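Local coordinates for protein methyltransferase 1 (PDB 2I2X) that transfers the methyl group of methanol to the corrinoid cofactor of its partner protein MtaC in a zinc-dependent step of methanogenesis, at residues A396-E399 and C400-I404; D441-L444 and T445-S449; H103-K106 and T107-K111; K60-E63 and R64-T67. All coordinates share one frame; numbering follows the deposited sequence.

Contact 1: residues A396-E399 and C400-I404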
# COMPACT_ATOMS: atom_id res chain seq x y z
N ALA A 396 -20.18 29.88 -5.75
CA ALA A 396 -19.29 28.78 -6.03
C ALA A 396 -20.10 27.62 -6.57
O ALA A 396 -19.74 27.01 -7.58
CB ALA A 396 -18.49 28.38 -4.77
N ALA A 397 -21.20 27.32 -5.91
CA ALA A 397 -22.10 26.26 -6.31
C ALA A 397 -22.63 26.46 -7.73
O ALA A 397 -22.70 25.51 -8.52
CB ALA A 397 -23.27 26.18 -5.31
N ILE A 398 -22.99 27.71 -8.07
CA ILE A 398 -23.55 28.00 -9.41
C ILE A 398 -22.46 28.01 -10.46
O ILE A 398 -22.68 27.57 -11.59
CB ILE A 398 -24.38 29.33 -9.43
CG1 ILE A 398 -25.71 29.13 -8.67
CG2 ILE A 398 -24.65 29.79 -10.88
CD1 ILE A 398 -26.43 30.46 -8.30
N GLU A 399 -21.30 28.55 -10.09
CA GLU A 399 -20.14 28.56 -10.96
C GLU A 399 -19.71 27.12 -11.27
O GLU A 399 -19.31 26.80 -12.40
CB GLU A 399 -18.98 29.31 -10.32
CG GLU A 399 -17.87 29.66 -11.28
CD GLU A 399 -18.21 30.80 -12.22
OE1 GLU A 399 -19.08 31.64 -11.88
OE2 GLU A 399 -17.58 30.86 -13.31
N CYS A 400 -19.80 26.27 -10.26
CA CYS A 400 -19.50 24.86 -10.43
C CYS A 400 -20.41 24.26 -11.51
O CYS A 400 -19.92 23.59 -12.44
CB CYS A 400 -19.64 24.11 -9.09
SG CYS A 400 -19.53 22.29 -9.21
N CYS A 401 -21.71 24.47 -11.37
CA CYS A 401 -22.71 24.04 -12.37
C CYS A 401 -22.37 24.52 -13.77
O CYS A 401 -22.43 23.73 -14.74
CB CYS A 401 -24.13 24.48 -12.00
SG CYS A 401 -24.80 23.71 -10.49
N ASN A 402 -22.00 25.81 -13.88
CA ASN A 402 -21.56 26.37 -15.17
C ASN A 402 -20.37 25.63 -15.73
O ASN A 402 -20.34 25.27 -16.92
CB ASN A 402 -21.24 27.85 -15.04
CG ASN A 402 -22.47 28.70 -14.73
OD1 ASN A 402 -23.62 28.31 -15.05
ND2 ASN A 402 -22.25 29.86 -14.12
N ILE A 403 -19.39 25.38 -14.86
CA ILE A 403 -18.17 24.71 -15.25
C ILE A 403 -18.43 23.30 -15.77
O ILE A 403 -17.97 22.98 -16.87
CB ILE A 403 -17.12 24.71 -14.12
CG1 ILE A 403 -16.57 26.14 -13.98
CG2 ILE A 403 -15.99 23.69 -14.44
CD1 ILE A 403 -15.92 26.42 -12.68
N ILE A 404 -19.20 22.50 -15.02
CA ILE A 404 -19.52 21.12 -15.45
C ILE A 404 -20.30 21.15 -16.77
O ILE A 404 -20.07 20.33 -17.65
CB ILE A 404 -20.32 20.33 -14.37
CG1 ILE A 404 -19.59 20.25 -13.02
CG2 ILE A 404 -20.73 18.92 -14.88
CD1 ILE A 404 -18.13 19.79 -13.10

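Contact 2: residues D441-L444 and T445-S449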
# COMPACT_ATOMS: atom_id res chain seq x y z
N ASP A 441 -33.00 32.62 7.61
CA ASP A 441 -34.28 32.47 8.29
C ASP A 441 -35.14 31.36 7.73
O ASP A 441 -35.68 30.60 8.51
CB ASP A 441 -35.10 33.78 8.36
CG ASP A 441 -36.37 33.61 9.24
OD1 ASP A 441 -36.22 33.25 10.44
OD2 ASP A 441 -37.51 33.80 8.70
N ASP A 442 -35.26 31.26 6.41
CA ASP A 442 -35.97 30.12 5.78
C ASP A 442 -35.41 28.79 6.27
O ASP A 442 -36.18 27.87 6.61
CB ASP A 442 -35.87 30.14 4.24
CG ASP A 442 -36.75 31.20 3.59
OD1 ASP A 442 -37.57 31.85 4.29
OD2 ASP A 442 -36.65 31.38 2.36
N CYS A 443 -34.07 28.68 6.31
CA CYS A 443 -33.43 27.41 6.63
C CYS A 443 -33.55 27.08 8.10
O CYS A 443 -33.84 25.90 8.45
CB CYS A 443 -31.96 27.37 6.20
SG CYS A 443 -31.73 27.47 4.42
N LEU A 444 -33.33 28.09 8.94
CA LEU A 444 -33.48 27.90 10.39
C LEU A 444 -34.81 27.18 10.67
O LEU A 444 -34.83 26.14 11.34
CB LEU A 444 -33.47 29.22 11.14
CG LEU A 444 -32.78 29.30 12.51
CD1 LEU A 444 -33.44 30.34 13.42
CD2 LEU A 444 -32.66 27.96 13.19
N THR A 445 -35.90 27.71 10.14
CA THR A 445 -37.18 27.14 10.49
C THR A 445 -37.41 25.81 9.78
O THR A 445 -37.89 24.85 10.39
CB THR A 445 -38.40 28.14 10.38
OG1 THR A 445 -39.16 27.88 9.20
CG2 THR A 445 -37.95 29.62 10.44
N LYS A 446 -37.06 25.72 8.50
CA LYS A 446 -37.13 24.41 7.81
C LYS A 446 -36.36 23.26 8.50
O LYS A 446 -36.95 22.22 8.75
CB LYS A 446 -36.75 24.54 6.33
CG LYS A 446 -36.66 23.22 5.56
CD LYS A 446 -36.16 23.49 4.13
CE LYS A 446 -36.07 22.21 3.33
NZ LYS A 446 -37.38 21.71 2.88
N TYR A 447 -35.09 23.45 8.85
CA TYR A 447 -34.31 22.37 9.53
C TYR A 447 -34.62 22.14 11.02
O TYR A 447 -34.46 21.03 11.53
CB TYR A 447 -32.80 22.41 9.18
CG TYR A 447 -32.68 22.36 7.68
CD1 TYR A 447 -33.03 21.20 6.98
CD2 TYR A 447 -32.35 23.50 6.95
CE1 TYR A 447 -33.01 21.16 5.61
CE2 TYR A 447 -32.33 23.47 5.58
CZ TYR A 447 -32.66 22.30 4.90
OH TYR A 447 -32.63 22.26 3.52
N LYS A 448 -35.12 23.17 11.70
CA LYS A 448 -35.69 22.97 13.03
C LYS A 448 -36.82 21.94 12.99
O LYS A 448 -36.89 21.03 13.80
CB LYS A 448 -36.20 24.27 13.58
CG LYS A 448 -35.21 25.02 14.43
CD LYS A 448 -35.81 26.40 14.75
CE LYS A 448 -35.95 26.63 16.25
NZ LYS A 448 -35.59 28.06 16.57
N SER A 449 -37.70 22.08 12.01
CA SER A 449 -38.85 21.21 11.88
C SER A 449 -38.43 19.84 11.31
O SER A 449 -38.85 18.80 11.84
CB SER A 449 -39.91 21.91 11.02
OG SER A 449 -40.90 21.01 10.56

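Contact 3: residues H103-K106 and T107-K111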
# COMPACT_ATOMS: atom_id res chain seq x y z
N HIS A 103 4.95 14.16 22.47
CA HIS A 103 6.28 14.28 23.04
C HIS A 103 7.14 13.07 22.67
O HIS A 103 8.32 13.21 22.33
CB HIS A 103 6.22 14.50 24.56
CG HIS A 103 7.54 14.89 25.15
ND1 HIS A 103 8.45 13.95 25.60
CD2 HIS A 103 8.12 16.10 25.32
CE1 HIS A 103 9.53 14.58 26.05
NE2 HIS A 103 9.36 15.89 25.88
N ALA A 104 6.55 11.90 22.72
CA ALA A 104 7.28 10.70 22.42
C ALA A 104 7.70 10.68 20.95
O ALA A 104 8.82 10.27 20.65
CB ALA A 104 6.46 9.48 22.76
N GLN A 105 6.81 11.13 20.05
CA GLN A 105 7.10 11.23 18.60
C GLN A 105 8.23 12.22 18.31
O GLN A 105 9.20 11.87 17.62
CB GLN A 105 5.85 11.60 17.81
CG GLN A 105 4.75 10.56 17.83
CD GLN A 105 3.70 10.79 16.75
OE1 GLN A 105 3.81 10.25 15.63
NE2 GLN A 105 2.67 11.56 17.06
N LYS A 106 8.12 13.44 18.84
CA LYS A 106 9.14 14.49 18.59
C LYS A 106 10.53 14.10 19.07
O LYS A 106 11.54 14.47 18.44
CB LYS A 106 8.74 15.84 19.21
CG LYS A 106 9.52 17.02 18.61
CD LYS A 106 9.31 17.00 17.06
CE LYS A 106 9.64 18.29 16.41
NZ LYS A 106 8.61 19.35 16.70
N THR A 107 10.59 13.37 20.19
CA THR A 107 11.85 12.92 20.77
C THR A 107 12.61 12.06 19.73
O THR A 107 13.78 12.30 19.47
CB THR A 107 11.64 12.13 22.11
OG1 THR A 107 11.00 12.97 23.10
CG2 THR A 107 12.97 11.59 22.65
N ILE A 108 11.92 11.10 19.14
CA ILE A 108 12.53 10.25 18.12
C ILE A 108 12.92 11.07 16.88
O ILE A 108 14.04 10.91 16.34
CB ILE A 108 11.59 9.09 17.74
CG1 ILE A 108 11.51 8.10 18.91
CG2 ILE A 108 12.00 8.45 16.42
CD1 ILE A 108 10.24 7.28 18.93
N MET A 109 12.03 11.97 16.46
CA MET A 109 12.25 12.81 15.28
C MET A 109 13.49 13.64 15.45
O MET A 109 14.25 13.82 14.49
CB MET A 109 11.04 13.72 14.98
CG MET A 109 9.79 12.97 14.51
SD MET A 109 8.39 14.08 14.22
CE MET A 109 7.07 12.91 14.44
N GLU A 110 13.71 14.13 16.68
CA GLU A 110 14.94 14.90 17.03
C GLU A 110 16.18 14.04 16.93
O GLU A 110 17.17 14.46 16.34
CB GLU A 110 14.86 15.52 18.41
CG GLU A 110 14.10 16.84 18.42
CD GLU A 110 13.36 17.18 19.73
OE1 GLU A 110 13.19 16.34 20.64
OE2 GLU A 110 12.93 18.34 19.85
N LYS A 111 16.12 12.83 17.48
CA LYS A 111 17.26 11.94 17.39
C LYS A 111 17.69 11.76 15.90
O LYS A 111 18.89 11.84 15.59
CB LYS A 111 16.98 10.61 18.11
CG LYS A 111 18.16 9.58 18.06
CD LYS A 111 17.76 8.12 18.42
CE LYS A 111 18.74 7.03 17.83
NZ LYS A 111 18.32 6.42 16.48

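Contact 4: residues K60-E63 and R64-T67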
# COMPACT_ATOMS: atom_id res chain seq x y z
N LYS A 60 3.42 3.63 22.96
CA LYS A 60 4.32 2.63 22.40
C LYS A 60 4.10 2.42 20.89
O LYS A 60 5.06 2.44 20.12
CB LYS A 60 4.18 1.31 23.19
CG LYS A 60 5.14 0.23 22.80
CD LYS A 60 6.56 0.71 22.91
CE LYS A 60 7.54 -0.42 22.58
NZ LYS A 60 8.95 0.10 22.66
N GLU A 61 2.85 2.22 20.49
CA GLU A 61 2.51 2.01 19.09
C GLU A 61 3.00 3.20 18.23
O GLU A 61 3.61 2.98 17.17
CB GLU A 61 1.01 1.79 18.93
CG GLU A 61 0.53 1.49 17.53
CD GLU A 61 0.37 -0.01 17.28
OE1 GLU A 61 1.25 -0.78 17.75
OE2 GLU A 61 -0.61 -0.41 16.59
N TYR A 62 2.76 4.42 18.71
CA TYR A 62 3.19 5.62 18.01
C TYR A 62 4.71 5.74 17.95
O TYR A 62 5.26 6.26 16.97
CB TYR A 62 2.55 6.89 18.59
CG TYR A 62 1.11 7.09 18.20
CD1 TYR A 62 0.74 7.33 16.88
CD2 TYR A 62 0.11 7.10 19.17
CE1 TYR A 62 -0.61 7.53 16.51
CE2 TYR A 62 -1.24 7.29 18.84
CZ TYR A 62 -1.59 7.51 17.50
OH TYR A 62 -2.91 7.70 17.17
N GLU A 63 5.39 5.27 18.99
CA GLU A 63 6.84 5.20 18.94
C GLU A 63 7.30 4.25 17.85
O GLU A 63 8.27 4.52 17.15
CB GLU A 63 7.43 4.80 20.28
CG GLU A 63 7.47 5.97 21.22
CD GLU A 63 8.09 5.67 22.57
OE1 GLU A 63 7.86 4.59 23.13
OE2 GLU A 63 8.79 6.56 23.09
N ARG A 64 6.59 3.15 17.70
CA ARG A 64 6.99 2.18 16.69
C ARG A 64 6.78 2.79 15.30
O ARG A 64 7.63 2.63 14.42
CB ARG A 64 6.23 0.87 16.84
CG ARG A 64 6.75 -0.01 17.97
CD ARG A 64 5.77 -1.12 18.31
NE ARG A 64 6.41 -2.03 19.24
CZ ARG A 64 5.86 -3.09 19.82
NH1 ARG A 64 4.59 -3.42 19.58
NH2 ARG A 64 6.61 -3.84 20.64
N ILE A 65 5.65 3.49 15.14
CA ILE A 65 5.27 4.12 13.88
C ILE A 65 6.36 5.13 13.50
O ILE A 65 6.88 5.11 12.37
CB ILE A 65 3.86 4.79 13.96
CG1 ILE A 65 2.74 3.73 14.01
CG2 ILE A 65 3.62 5.70 12.79
CD1 ILE A 65 1.39 4.25 14.57
N THR A 66 6.74 5.95 14.48
CA THR A 66 7.64 7.06 14.26
C THR A 66 9.02 6.52 13.90
O THR A 66 9.64 6.97 12.93
CB THR A 66 7.72 7.99 15.48
OG1 THR A 66 6.40 8.36 15.89
CG2 THR A 66 8.49 9.25 15.15
N THR A 67 9.49 5.57 14.68
CA THR A 67 10.76 4.96 14.38
C THR A 67 10.72 4.35 12.99
O THR A 67 11.62 4.56 12.22
CB THR A 67 11.16 3.93 15.46
OG1 THR A 67 11.36 4.64 16.70
CG2 THR A 67 12.43 3.19 15.08
O HOH W 1 2.84 -1.38 19.78

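Contact 1: residues A396-E399 and C400-I404
Ile398 with Asn402 and Glu399 with Ile403 make local contacts, four residues apart, at a mostly buried turn of helix 389-409 in the C-terminal part of the chain. The backbone sets the spacing. Four successive i to i+4 hydrogen bonds run from the amides of Cys400, Cys401, Asn402 and Ile403 to the carbonyls of Ala396 to Glu399. The shortest include Ile403 N to Glu399 O, at 2.8 Å. Ile403 has CG1 beside its own backbone N (chi1 -72°). This turns the branch back along the helix and brings CD1 to 3.4 Å from Glu399 O. The same methyl lies 4.0 Å from CG of Glu399, the two side chains crossing at a slant. Glu399 touches here with its methylene part. Its chain bends at chi2 (75°), and its OE2 forms a salt bridge with Arg377. The other pair is laid out differently. Ile398 and Asn402 run alongside and point the same way, with CG2 of Ile398 4.0 Å from ND2 of Asn402. That amide nitrogen also lies 3.4 Å from Ile398 O, but the angle is too poor for a hydrogen bond. Around the helix, Ala397, Cys400 and Cys401 pack on helix 240-259. Glu399 and Ile403 touch helix 372-383. Ile398, Asn402 and Ile404 face helix 416-430, so the turn packs against three helices, with loop residue Met369 on Cys400 and Ile404.

Contact 2: residues D441-L444 and T445-S449
Leu444 and Lys448, and Cys443 and Tyr447, meet one turn apart on helix 436-450. The hydrogen bonds are those of the helix backbone. Tyr447 N donates to Cys443 O at 2.8 Å. Thr445 N to Asp441 O, at 3.3 Å, is weak. The apolar contacts involve Tyr447 and Leu444. With CG beside its own backbone N (chi1 -55°), the ring of Tyr447 lies back over the preceding turn and brings CE2 to 4.0 Å from CB of Cys443. One face of this ring carries CG of the adjacent Lys446, 4.1 Å above its centre. Leu444 uses its CD2 methyl, which sits 3.8 Å from CD of Lys448, aliphatic part against aliphatic part. The placement of the Thr445 CG2 methyl, close to the carbonyl of Asp441, is doubtful. Several charged and polar ends have partners along the helix or beyond it. Asp442 forms a salt bridge with Lys438, and Lys446 with Glu450. Tyr447 OH bonds to Asp180. A phenylalanine in place of Tyr447 would probably keep the ring packing but leave Asp180 without this hydroxyl partner. The buried tyrosine packs on Val171 and Tyr174 of helix 169-176. Leu444, Tyr447 and Lys448 also meet Phe454 or Pro456 of the C-terminal tail, which covers this side of the helix.

Contact 3: residues H103-K106 and T107-K111
Met109 lies back over Gln105 and Lys106 on helix 95-116. Its chain is extended beyond CG, and CG sits beside the backbone N (chi1 -68°), which sends the sulfur toward the preceding turn. The terminal CE rests 3.8 Å from CB of Gln105. Lys106 crosses Met109 at about a right angle, with CD 4.2 Å from SD. Replacing Met109 with alanine would remove the sulfur and CE, and would probably open a gap beside Gln105 CB and leave Lys106 CD without this neighbour. Lys106 also crosses Glu110 at about a right angle, and here CG lies 3.9 Å from OE2. The charged ends stay apart, with NZ of Lys106 5.4 Å from OE2 of Glu110. Lys106 NZ instead pairs with Asp159 and bonds to Gly157 O. On another side, Thr107 grips the carbonyl of His103 twice. Its OG1 donates to His103 O at 2.8 Å and its N at 3.1 Å, from opposite faces of the carbonyl plane. The imidazole slants across this hydroxyl, with CE1 3.7 Å from OG1. Gln105 NE2 bonds to Thr85 of strand 80-86, and OE1 makes a weak bond to Thr66 OG1. Gln105 and Met109 lie on Leu122 of strand 119-126. Packing of this kind is typical of a TIM barrel, where an outer helix leans its inward side on the parallel strands.

Contact 4: residues K60-E63 and R64-T67
Lys60 and Arg64 lie one turn apart on helix 55-76, with the lysine chain laid over one face of the guanidinium group. CG of Lys60 sits over that face, and CE comes 3.9 Å from NE of Arg64. A bend at chi2 (56°) turns the lysine chain across the extended arginine. Next to them, a water links Glu61 and Arg64. It donates to Glu61 OE1 at 2.6 Å and takes a weak bond from Arg64 NH1 at 2.7 Å. On another side of the helix, Tyr62 and Ile65 run alongside and point the same way, with their CD1 atoms 3.9 Å apart. Tyr62 O is held by two bonds, from Thr66 OG1 at 2.6 Å and from Thr66 N at 2.9 Å. They arrive from opposite faces of the carbonyl plane. The threonine hydroxyl turns back onto its own helix and also has a weak bond with Gln105. Further out, Arg48 forms a salt bridge with Glu61, and Tyr317 packs on Glu61 and Arg64. Tyr62 touches Thr85 of strand 80-86 and Val101 of helix 95-116. Lys60 NZ and Arg64 NE both form salt bridges with the terminal carboxylate of His258 of a neighbouring subunit, probably MtaC. The two cations are therefore gathered round one anion, whose negative charge probably helps balance theirs. On the NH1 side, the Glu61 carboxylate, acting through the water, would probably add to this. The arrangement is consistent with a charged docking point for the partner chain's C terminus, on an outer barrel helix.

In the fold
From the N terminus, contact 4 comes first, then contacts 3, 1 and 2. Each lies within a single helix, so none closes a long loop, and none nest or cross. Contacts 4 and 3 sit on neighbouring helices, 55-76 and 95-116, and touch directly, for instance through Ile108 against Thr66 and Thr67. Together they join two outer helices with strands 80-86 and 119-126. Contacts 1 and 2 lie across the chain's centre, about 45 to 49 Å away between centres, and do not touch each other. Contact 1 joins helix 389-409 to helices 240-259, 372-383 and 416-430. Contact 2 joins helix 436-450 to helix 169-176 and the C-terminal tail.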